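Local coordinates for small ribosomal subunit protein bS6 (Aquifex aeolicus, PDB 2J5A) that probably binds 16S ribosomal RNA together with protein bS18, as a structural component of the small ribosomal subunit, at residues R8-V13 with V69-E74; A15-L20 with Q59-A64; E46-M51 with N63-L68. One frame throughout, in Å; residues are numbered along the deposited sequence.

Contact 1: R8-V13 with V69-E74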
loop_
_atom_site.group_PDB
_atom_site.type_symbol
_atom_site.label_atom_id
_atom_site.label_comp_id
_atom_site.label_asym_id
_atom_site.label_seq_id
_atom_site.Cartn_x
_atom_site.Cartn_y
_atom_site.Cartn_z
ATOM N N ARG A 8 9.163 -10.850 8.716
ATOM C CA ARG A 8 7.839 -10.364 9.138
ATOM C C ARG A 8 6.928 -10.119 7.949
ATOM O O ARG A 8 7.403 -9.856 6.839
ATOM C CB ARG A 8 7.967 -9.076 9.947
ATOM C CG ARG A 8 7.751 -9.232 11.452
ATOM C CD ARG A 8 9.042 -9.213 12.254
ATOM N NE ARG A 8 8.816 -8.702 13.613
ATOM C CZ ARG A 8 9.619 -8.913 14.664
ATOM N NH1 ARG A 8 10.727 -9.650 14.556
ATOM N NH2 ARG A 8 9.295 -8.390 15.848
ATOM N N TYR A 9 5.622 -10.194 8.215
ATOM C CA TYR A 9 4.598 -10.037 7.206
ATOM C C TYR A 9 3.790 -8.750 7.455
ATOM O O TYR A 9 3.448 -8.403 8.598
ATOM C CB TYR A 9 3.689 -11.273 7.143
ATOM C CG TYR A 9 4.464 -12.537 6.858
ATOM C CD1 TYR A 9 5.163 -13.184 7.869
ATOM C CD2 TYR A 9 4.524 -13.066 5.584
ATOM C CE1 TYR A 9 5.899 -14.334 7.620
ATOM C CE2 TYR A 9 5.254 -14.215 5.322
ATOM C CZ TYR A 9 5.939 -14.845 6.349
ATOM O OH TYR A 9 6.674 -15.990 6.106
ATOM N N TYR A 10 3.514 -8.036 6.364
ATOM C CA TYR A 10 2.865 -6.735 6.446
ATOM C C TYR A 10 1.818 -6.605 5.367
ATOM O O TYR A 10 1.874 -7.271 4.321
ATOM C CB TYR A 10 3.885 -5.604 6.314
ATOM C CG TYR A 10 5.013 -5.615 7.345
ATOM C CD1 TYR A 10 4.851 -5.014 8.588
ATOM C CD2 TYR A 10 6.247 -6.215 7.067
ATOM C CE1 TYR A 10 5.878 -5.018 9.534
ATOM C CE2 TYR A 10 7.279 -6.204 8.002
ATOM C CZ TYR A 10 7.079 -5.616 9.238
ATOM O OH TYR A 10 8.091 -5.599 10.187
ATOM N N GLU A 11 0.855 -5.743 5.640
ATOM C CA GLU A 11 -0.171 -5.390 4.691
ATOM C C GLU A 11 -0.234 -3.876 4.635
ATOM O O GLU A 11 -0.202 -3.231 5.686
ATOM C CB GLU A 11 -1.513 -5.948 5.119
ATOM C CG GLU A 11 -2.619 -5.649 4.148
ATOM C CD GLU A 11 -3.869 -6.405 4.478
ATOM O OE1 GLU A 11 -3.857 -7.647 4.355
ATOM O OE2 GLU A 11 -4.873 -5.755 4.858
ATOM N N THR A 12 -0.286 -3.334 3.409
ATOM C CA THR A 12 -0.383 -1.893 3.158
ATOM C C THR A 12 -1.634 -1.633 2.324
ATOM O O THR A 12 -1.908 -2.342 1.374
ATOM C CB THR A 12 0.850 -1.369 2.384
ATOM O OG1 THR A 12 2.030 -1.584 3.160
ATOM C CG2 THR A 12 0.733 0.083 2.054
ATOM N N VAL A 13 -2.387 -0.626 2.712
ATOM C CA VAL A 13 -3.549 -0.166 1.984
ATOM C C VAL A 13 -3.359 1.334 1.832
ATOM O O VAL A 13 -3.048 2.016 2.804
ATOM C CB VAL A 13 -4.877 -0.427 2.759
ATOM C CG1 VAL A 13 -6.073 0.094 1.990
ATOM C CG2 VAL A 13 -5.057 -1.886 3.095
ATOM N N VAL A 69 -1.712 -4.242 -0.791
ATOM C CA VAL A 69 -0.587 -5.151 -1.066
ATOM C C VAL A 69 -0.092 -5.803 0.251
ATOM O O VAL A 69 -0.035 -5.159 1.309
ATOM C CB VAL A 69 0.555 -4.437 -1.880
ATOM C CG1 VAL A 69 1.336 -3.478 -1.032
ATOM C CG2 VAL A 69 1.507 -5.464 -2.544
ATOM N N GLN A 70 0.184 -7.099 0.187
ATOM C CA GLN A 70 0.826 -7.804 1.288
ATOM C C GLN A 70 2.217 -8.188 0.849
ATOM O O GLN A 70 2.477 -8.440 -0.349
ATOM C CB GLN A 70 0.062 -9.053 1.727
ATOM C CG GLN A 70 -1.394 -8.808 2.083
ATOM C CD GLN A 70 -2.109 -10.091 2.431
ATOM O OE1 GLN A 70 -1.774 -11.151 1.910
ATOM N NE2 GLN A 70 -3.091 -10.006 3.334
ATOM N N PHE A 71 3.120 -8.176 1.812
ATOM C CA PHE A 71 4.513 -8.441 1.533
ATOM C C PHE A 71 5.214 -8.963 2.781
ATOM O O PHE A 71 4.697 -8.840 3.901
ATOM C CB PHE A 71 5.202 -7.193 0.963
ATOM C CG PHE A 71 5.318 -6.039 1.937
ATOM C CD1 PHE A 71 4.282 -5.131 2.087
ATOM C CD2 PHE A 71 6.482 -5.839 2.664
ATOM C CE1 PHE A 71 4.387 -4.060 2.973
ATOM C CE2 PHE A 71 6.604 -4.774 3.565
ATOM C CZ PHE A 71 5.544 -3.877 3.711
ATOM N N LYS A 72 6.365 -9.599 2.561
ATOM C CA LYS A 72 7.211 -10.079 3.650
ATOM C C LYS A 72 8.597 -9.460 3.522
ATOM O O LYS A 72 9.040 -9.138 2.427
ATOM C CB LYS A 72 7.254 -11.612 3.702
ATOM C CG LYS A 72 7.852 -12.334 2.490
ATOM C CD LYS A 72 7.893 -13.862 2.764
ATOM C CE LYS A 72 8.181 -14.712 1.530
ATOM N NZ LYS A 72 7.772 -16.147 1.772
ATOM N N THR A 73 9.261 -9.242 4.647
ATOM C CA THR A 73 10.598 -8.646 4.623
ATOM C C THR A 73 11.346 -8.886 5.927
ATOM O O THR A 73 10.735 -8.997 6.988
ATOM C CB THR A 73 10.547 -7.112 4.405
ATOM O OG1 THR A 73 11.870 -6.613 4.166
ATOM C CG2 THR A 73 9.978 -6.406 5.621
ATOM N N GLU A 74 12.669 -8.927 5.831
ATOM C CA GLU A 74 13.538 -8.933 7.018
ATOM C C GLU A 74 13.983 -7.504 7.396
ATOM O O GLU A 74 14.603 -7.292 8.445
ATOM C CB GLU A 74 14.724 -9.896 6.806
ATOM C CG GLU A 74 14.248 -11.285 6.313
ATOM C CD GLU A 74 15.033 -12.477 6.875
ATOM O OE1 GLU A 74 15.036 -12.697 8.114
ATOM O OE2 GLU A 74 15.605 -13.233 6.056
#
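Tyr10 and Phe71 face each other across the two middle strands, 8-16 and 63-73, of the antiparallel sheet in a ferredoxin-like fold; the backbones pair through two hydrogen bonds each at Arg8/Thr73, Tyr10/Phe71 and Thr12/Val69. The tight side carries Tyr10, Thr12, Val69, Phe71 and Thr73, and helix 78-88 covers it: Leu82 and Leu86 rest on Thr12, Pro79 on Tyr10. Here Tyr10 CB sits over one face of the Phe71 ring, 3.5 Å from Phe71 CZ and offset toward the rim, a CH-pi contact. The two ring planes are 27° apart, but slid so that the rings barely overlap. Phe71 CG stands between its backbone N and carbonyl carbon (chi1 67°), and Thr12 OG1 meets the ring edge in plane, 3.4 Å from Phe71 CE1. That hydroxyl has its hydrogen-bond partner in Asn97. Thr73 CG2 lies 3.6 Å from Tyr10 CE2, while the Arg8 chain on this same face leads away and stays partly exposed.

On the other face Tyr9 and Gln70 are buried, with Val105 against them; Lys72 and Glu11 are the looser, partly exposed members. Lys72 runs alongside Tyr9, its CD 3.7 Å from Tyr9 CE2. One polar link spans this side: Gln70, whose OE1 takes the N-H of Lys106, sends NE2 to Glu11 OE1 at 2.7 Å, nearly along the C-O axis, with an N-H...O angle of 175°.

Contact 2: A15-L20 with Q59-A64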
loop_
_atom_site.group_PDB
_atom_site.type_symbol
_atom_site.label_atom_id
_atom_site.label_comp_id
_atom_site.label_asym_id
_atom_site.label_seq_id
_atom_site.Cartn_x
_atom_site.Cartn_y
_atom_site.Cartn_z
ATOM N N ALA A 15 -4.801 5.019 -0.607
ATOM C CA ALA A 15 -5.854 5.641 -1.404
ATOM C C ALA A 15 -5.245 6.728 -2.266
ATOM O O ALA A 15 -4.567 7.618 -1.755
ATOM C CB ALA A 15 -6.929 6.241 -0.506
ATOM N N VAL A 16 -5.477 6.637 -3.574
ATOM C CA VAL A 16 -4.918 7.574 -4.564
ATOM C C VAL A 16 -5.975 8.618 -4.943
ATOM O O VAL A 16 -7.151 8.278 -5.091
ATOM C CB VAL A 16 -4.473 6.815 -5.817
ATOM C CG1 VAL A 16 -4.039 7.766 -6.905
ATOM C CG2 VAL A 16 -3.381 5.822 -5.461
ATOM N N LYS A 17 -5.565 9.880 -5.105
ATOM C CA LYS A 17 -6.551 10.943 -5.353
ATOM C C LYS A 17 -7.270 10.672 -6.681
ATOM O O LYS A 17 -6.679 10.088 -7.601
ATOM C CB LYS A 17 -5.969 12.376 -5.245
ATOM C CG LYS A 17 -4.883 12.737 -6.227
ATOM C CD LYS A 17 -4.531 14.253 -6.188
ATOM C CE LYS A 17 -4.039 14.746 -4.817
ATOM N NZ LYS A 17 -2.856 15.716 -4.913
ATOM N N PRO A 18 -8.573 10.991 -6.740
ATOM C CA PRO A 18 -9.413 10.559 -7.869
ATOM C C PRO A 18 -9.235 11.318 -9.196
ATOM O O PRO A 18 -9.914 10.987 -10.144
ATOM C CB PRO A 18 -10.846 10.749 -7.338
ATOM C CG PRO A 18 -10.737 11.836 -6.339
ATOM C CD PRO A 18 -9.344 11.744 -5.739
ATOM N N THR A 19 -8.345 12.304 -9.253
ATOM C CA THR A 19 -8.101 13.110 -10.457
ATOM C C THR A 19 -6.998 12.538 -11.358
ATOM O O THR A 19 -6.728 13.093 -12.425
ATOM C CB THR A 19 -7.663 14.536 -10.079
ATOM O OG1 THR A 19 -6.378 14.487 -9.428
ATOM C CG2 THR A 19 -8.684 15.207 -9.158
ATOM N N LEU A 20 -6.330 11.471 -10.916
ATOM C CA LEU A 20 -5.401 10.744 -11.766
ATOM C C LEU A 20 -6.203 9.847 -12.700
ATOM O O LEU A 20 -7.241 9.342 -12.320
ATOM C CB LEU A 20 -4.446 9.863 -10.930
ATOM C CG LEU A 20 -3.169 10.463 -10.322
ATOM C CD1 LEU A 20 -3.431 11.716 -9.523
ATOM C CD2 LEU A 20 -2.494 9.426 -9.452
ATOM N N GLN A 59 -8.578 16.487 1.498
ATOM C CA GLN A 59 -8.185 17.529 0.543
ATOM C C GLN A 59 -9.321 17.863 -0.437
ATOM O O GLN A 59 -9.075 18.082 -1.615
ATOM C CB GLN A 59 -6.925 17.134 -0.242
ATOM C CG GLN A 59 -5.725 16.724 0.598
ATOM C CD GLN A 59 -4.501 16.445 -0.269
ATOM O OE1 GLN A 59 -4.204 17.204 -1.199
ATOM N NE2 GLN A 59 -3.793 15.346 0.023
ATOM N N LYS A 60 -10.549 17.901 0.071
ATOM C CA LYS A 60 -11.744 18.220 -0.720
ATOM C C LYS A 60 -12.134 17.130 -1.729
ATOM O O LYS A 60 -12.779 17.419 -2.741
ATOM C CB LYS A 60 -11.602 19.571 -1.451
ATOM C CG LYS A 60 -11.439 20.804 -0.542
ATOM C CD LYS A 60 -11.486 22.118 -1.360
ATOM C CE LYS A 60 -12.809 22.249 -2.160
ATOM N NZ LYS A 60 -13.149 23.658 -2.544
ATOM N N PHE A 61 -11.752 15.886 -1.444
ATOM C CA PHE A 61 -12.102 14.745 -2.278
ATOM C C PHE A 61 -13.068 13.877 -1.517
ATOM O O PHE A 61 -12.950 13.735 -0.318
ATOM C CB PHE A 61 -10.856 13.945 -2.640
ATOM C CG PHE A 61 -9.919 14.676 -3.542
ATOM C CD1 PHE A 61 -10.303 14.993 -4.835
ATOM C CD2 PHE A 61 -8.655 15.047 -3.110
ATOM C CE1 PHE A 61 -9.445 15.670 -5.688
ATOM C CE2 PHE A 61 -7.792 15.729 -3.945
ATOM C CZ PHE A 61 -8.182 16.042 -5.241
ATOM N N ASN A 62 -14.043 13.316 -2.223
ATOM C CA ASN A 62 -15.075 12.471 -1.617
ATOM C C ASN A 62 -14.934 11.025 -2.027
ATOM O O ASN A 62 -15.622 10.174 -1.485
ATOM C CB ASN A 62 -16.471 12.937 -2.055
ATOM C CG ASN A 62 -16.767 14.360 -1.642
ATOM O OD1 ASN A 62 -16.517 14.753 -0.498
ATOM N ND2 ASN A 62 -17.321 15.141 -2.570
ATOM N N ASN A 63 -14.090 10.766 -3.025
ATOM C CA ASN A 63 -13.835 9.415 -3.521
ATOM C C ASN A 63 -12.321 9.223 -3.620
ATOM O O ASN A 63 -11.569 10.198 -3.589
ATOM C CB ASN A 63 -14.467 9.217 -4.911
ATOM C CG ASN A 63 -15.980 9.392 -4.910
ATOM O OD1 ASN A 63 -16.746 8.463 -4.552
ATOM N ND2 ASN A 63 -16.431 10.584 -5.300
ATOM N N ALA A 64 -11.876 7.979 -3.756
ATOM C CA ALA A 64 -10.449 7.695 -3.964
ATOM C C ALA A 64 -10.232 6.291 -4.503
ATOM O O ALA A 64 -11.083 5.435 -4.347
ATOM C CB ALA A 64 -9.675 7.888 -2.652
#
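One face of the Phe61 ring receives both Pro18 CD and Lys17 CB, each displaced toward the rim, while the methyl of Thr19 comes in obliquely. Pro18 CD is the closer of the two on that face, 3.5 Å from Phe61 CD1, and makes a CH-pi contact. Lys17 CB lies 4.0 Å from Phe61 CE2, and further out Lys17 CE passes the same ring atom at a similar distance; the ammonium goes on to the carbonyl oxygen of Glu90. The Thr19 and Phe61 side chains cross at about a right angle, with Thr19 CG2 3.6 Å from Phe61 CE1. An alanine in place of Phe61 would probably leave Pro18 CD without the ring face it lies over, and Thr19 CG2 and the Lys17 methylenes without their apolar partner.

Pro18 also leans on the backbone, its CG 3.3 Å from Asn63 O. Deeper in, the packing becomes small and close: Ala64 CB touches Ala15 CB at 3.9 Å and lies near Val16 O. The arrangement closes one end of the sheet in this ferredoxin-like fold, where strand 8-16 runs out into a type I turn, Lys17 to Leu20, on its way to helix 22-38, and the hairpin loop turns into strand 63-73.

Contact 3: E46-M51 with N63-L68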
loop_
_atom_site.group_PDB
_atom_site.type_symbol
_atom_site.label_atom_id
_atom_site.label_comp_id
_atom_site.label_asym_id
_atom_site.label_seq_id
_atom_site.Cartn_x
_atom_site.Cartn_y
_atom_site.Cartn_z
ATOM N N GLU A 46 -1.968 -8.961 -3.683
ATOM C CA GLU A 46 -2.417 -7.646 -4.063
ATOM C C GLU A 46 -3.870 -7.663 -4.485
ATOM O O GLU A 46 -4.325 -8.633 -5.081
ATOM C CB GLU A 46 -1.521 -7.069 -5.169
ATOM C CG GLU A 46 -1.667 -7.676 -6.563
ATOM C CD GLU A 46 -0.543 -7.228 -7.503
ATOM O OE1 GLU A 46 0.549 -7.827 -7.452
ATOM O OE2 GLU A 46 -0.734 -6.261 -8.270
ATOM N N GLU A 47 -4.588 -6.588 -4.142
ATOM C CA GLU A 47 -5.989 -6.374 -4.509
ATOM C C GLU A 47 -6.145 -4.927 -5.019
ATOM O O GLU A 47 -5.584 -3.980 -4.438
ATOM C CB GLU A 47 -6.910 -6.588 -3.285
ATOM C CG GLU A 47 -7.361 -8.033 -3.056
ATOM C CD GLU A 47 -7.972 -8.301 -1.686
ATOM O OE1 GLU A 47 -8.032 -7.395 -0.810
ATOM O OE2 GLU A 47 -8.391 -9.462 -1.468
ATOM N N ASP A 48 -6.925 -4.774 -6.088
ATOM C CA ASP A 48 -7.393 -3.489 -6.547
ATOM C C ASP A 48 -8.835 -3.373 -6.109
ATOM O O ASP A 48 -9.651 -4.207 -6.455
ATOM C CB ASP A 48 -7.307 -3.419 -8.056
ATOM C CG ASP A 48 -7.606 -2.045 -8.605
ATOM O OD1 ASP A 48 -8.270 -1.212 -7.933
ATOM O OD2 ASP A 48 -7.169 -1.818 -9.745
ATOM N N TRP A 49 -9.143 -2.354 -5.325
ATOM C CA TRP A 49 -10.477 -2.175 -4.786
ATOM C C TRP A 49 -11.237 -1.113 -5.558
ATOM O O TRP A 49 -12.371 -0.804 -5.216
ATOM C CB TRP A 49 -10.398 -1.824 -3.286
ATOM C CG TRP A 49 -10.197 -3.042 -2.493
ATOM C CD1 TRP A 49 -9.008 -3.663 -2.231
ATOM C CD2 TRP A 49 -11.215 -3.861 -1.914
ATOM N NE1 TRP A 49 -9.223 -4.810 -1.523
ATOM C CE2 TRP A 49 -10.569 -4.958 -1.307
ATOM C CE3 TRP A 49 -12.614 -3.780 -1.855
ATOM C CZ2 TRP A 49 -11.263 -5.954 -0.640
ATOM C CZ3 TRP A 49 -13.301 -4.773 -1.198
ATOM C CH2 TRP A 49 -12.625 -5.845 -0.596
ATOM N N GLY A 50 -10.619 -0.552 -6.601
ATOM C CA GLY A 50 -11.274 0.455 -7.402
ATOM C C GLY A 50 -11.664 1.707 -6.651
ATOM O O GLY A 50 -11.156 1.994 -5.558
ATOM N N MET A 51 -12.563 2.475 -7.263
ATOM C CA MET A 51 -13.004 3.758 -6.712
ATOM C C MET A 51 -13.965 3.512 -5.567
ATOM O O MET A 51 -14.895 2.702 -5.689
ATOM C CB MET A 51 -13.685 4.614 -7.794
ATOM C CG MET A 51 -12.817 4.914 -9.010
ATOM S SD MET A 51 -11.213 5.690 -8.612
ATOM C CE MET A 51 -11.699 7.198 -7.778
ATOM N N ASN A 63 -14.090 10.766 -3.025
ATOM C CA ASN A 63 -13.835 9.415 -3.521
ATOM C C ASN A 63 -12.321 9.223 -3.620
ATOM O O ASN A 63 -11.569 10.198 -3.589
ATOM C CB ASN A 63 -14.467 9.217 -4.911
ATOM C CG ASN A 63 -15.980 9.392 -4.910
ATOM O OD1 ASN A 63 -16.746 8.463 -4.552
ATOM N ND2 ASN A 63 -16.431 10.584 -5.300
ATOM N N ALA A 64 -11.876 7.979 -3.756
ATOM C CA ALA A 64 -10.449 7.695 -3.964
ATOM C C ALA A 64 -10.232 6.291 -4.503
ATOM O O ALA A 64 -11.083 5.435 -4.347
ATOM C CB ALA A 64 -9.675 7.888 -2.652
ATOM N N ARG A 65 -9.079 6.062 -5.122
ATOM C CA ARG A 65 -8.723 4.744 -5.632
ATOM C C ARG A 65 -7.901 3.936 -4.597
ATOM O O ARG A 65 -6.784 4.333 -4.229
ATOM C CB ARG A 65 -7.935 4.881 -6.937
ATOM C CG ARG A 65 -7.474 3.549 -7.513
ATOM C CD ARG A 65 -8.637 2.600 -7.778
ATOM N NE ARG A 65 -8.235 1.588 -8.741
ATOM C CZ ARG A 65 -8.221 1.769 -10.063
ATOM N NH1 ARG A 65 -8.607 2.917 -10.600
ATOM N NH2 ARG A 65 -7.828 0.782 -10.848
ATOM N N TYR A 66 -8.450 2.794 -4.175
ATOM C CA TYR A 66 -7.859 1.968 -3.140
ATOM C C TYR A 66 -7.152 0.773 -3.706
ATOM O O TYR A 66 -7.732 0.020 -4.482
ATOM C CB TYR A 66 -8.926 1.471 -2.155
ATOM C CG TYR A 66 -9.291 2.454 -1.061
ATOM C CD1 TYR A 66 -10.298 3.379 -1.252
ATOM C CD2 TYR A 66 -8.650 2.439 0.154
ATOM C CE1 TYR A 66 -10.655 4.283 -0.263
ATOM C CE2 TYR A 66 -9.000 3.331 1.158
ATOM C CZ TYR A 66 -10.011 4.248 0.933
ATOM O OH TYR A 66 -10.378 5.133 1.904
ATOM N N PHE A 67 -5.896 0.605 -3.286
ATOM C CA PHE A 67 -5.112 -0.589 -3.546
ATOM C C PHE A 67 -4.666 -1.216 -2.214
ATOM O O PHE A 67 -4.527 -0.530 -1.212
ATOM C CB PHE A 67 -3.859 -0.279 -4.384
ATOM C CG PHE A 67 -4.141 0.262 -5.764
ATOM C CD1 PHE A 67 -4.509 -0.588 -6.797
ATOM C CD2 PHE A 67 -3.982 1.613 -6.046
ATOM C CE1 PHE A 67 -4.749 -0.114 -8.040
ATOM C CE2 PHE A 67 -4.219 2.095 -7.321
ATOM C CZ PHE A 67 -4.620 1.227 -8.318
ATOM N N LEU A 68 -4.388 -2.518 -2.249
ATOM C CA LEU A 68 -3.913 -3.284 -1.095
ATOM C C LEU A 68 -2.809 -4.208 -1.555
ATOM O O LEU A 68 -2.961 -4.885 -2.577
ATOM C CB LEU A 68 -5.057 -4.130 -0.494
ATOM C CG LEU A 68 -4.795 -4.980 0.762
ATOM C CD1 LEU A 68 -6.102 -5.189 1.501
ATOM C CD2 LEU A 68 -4.100 -6.328 0.465
#
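Glu47 and Leu68 exchange two backbone hydrogen bonds between strands 46-51 and 63-68, which run antiparallel at 176° with their axes 4.7 Å apart. Further on, Trp49 N donates to Tyr66 O and Tyr66 N to Gly50 O; Trp49 and Gly50 both lie opposite Tyr66, consistent with a beta bulge.

The side chains are led by Asp48 and Arg65. Asp48 CG lies anti to its backbone N (chi1 -172°), and the carboxylate meets the guanidinium side-on, the two groups nearly coplanar. Arg65 NE reaches Asp48 OD1 at 2.9 Å and Arg65 NH2 reaches Asp48 OD2 at the same distance, each on a syn lone pair. OD1 takes a second donor on its anti side, Gly50 N at 2.8 Å, forming an Asx turn that links the salt-bridged carboxylate to the backbone at Gly50. Lys26 also pairs with OD2, so the carboxylate is likely to stay charged. Beside it runs Phe67, its CE1 3.4 Å from Asp48 OD2, and Met51 crosses Arg65 with SD 3.8 Å from Arg65 CB.

On the face of Glu47 and Leu68, Glu47 OE1 accepts from Trp49 NE1, 2.9 Å away and above the carboxylate plane, while Glu47 OE2 goes to Tyr45 OH. Trp49 CB packs on Tyr66 CB.

Helix 22-38 lies over the Asp48 side, where Phe29 stacks on Phe67, Met25 touches Arg65 and Met51, and Glu22 pairs with Arg65. Strand 8-16 flanks 63-68 on its other edge, and strand 41-53 is outermost.

Strand 63-73 runs through all three contacts. Contact 1 pairs it with strand 8-16, and contact 2 packs the ends of the same two strands and their adjoining loops; their centres are about 24 Å apart. Contact 3 uses its other edge, its centre about 11 Å from that of contact 2 and about 17 Å from that of contact 1. Contacts 2 and 3 share Asn63 and Ala64 and join through a probable hydrogen bond, Val16 N to Arg65 O at 2.7 Å, with Pro18 CB 3.7 Å from Met51 CE. Contact 1 meets contact 3 where Val13 packs on Tyr66 and Leu68. The sodium ion bound by Leu86, Lys87, Asp89 and Val92 is nearest contact 2, about 6 Å from the Gln59 side chain.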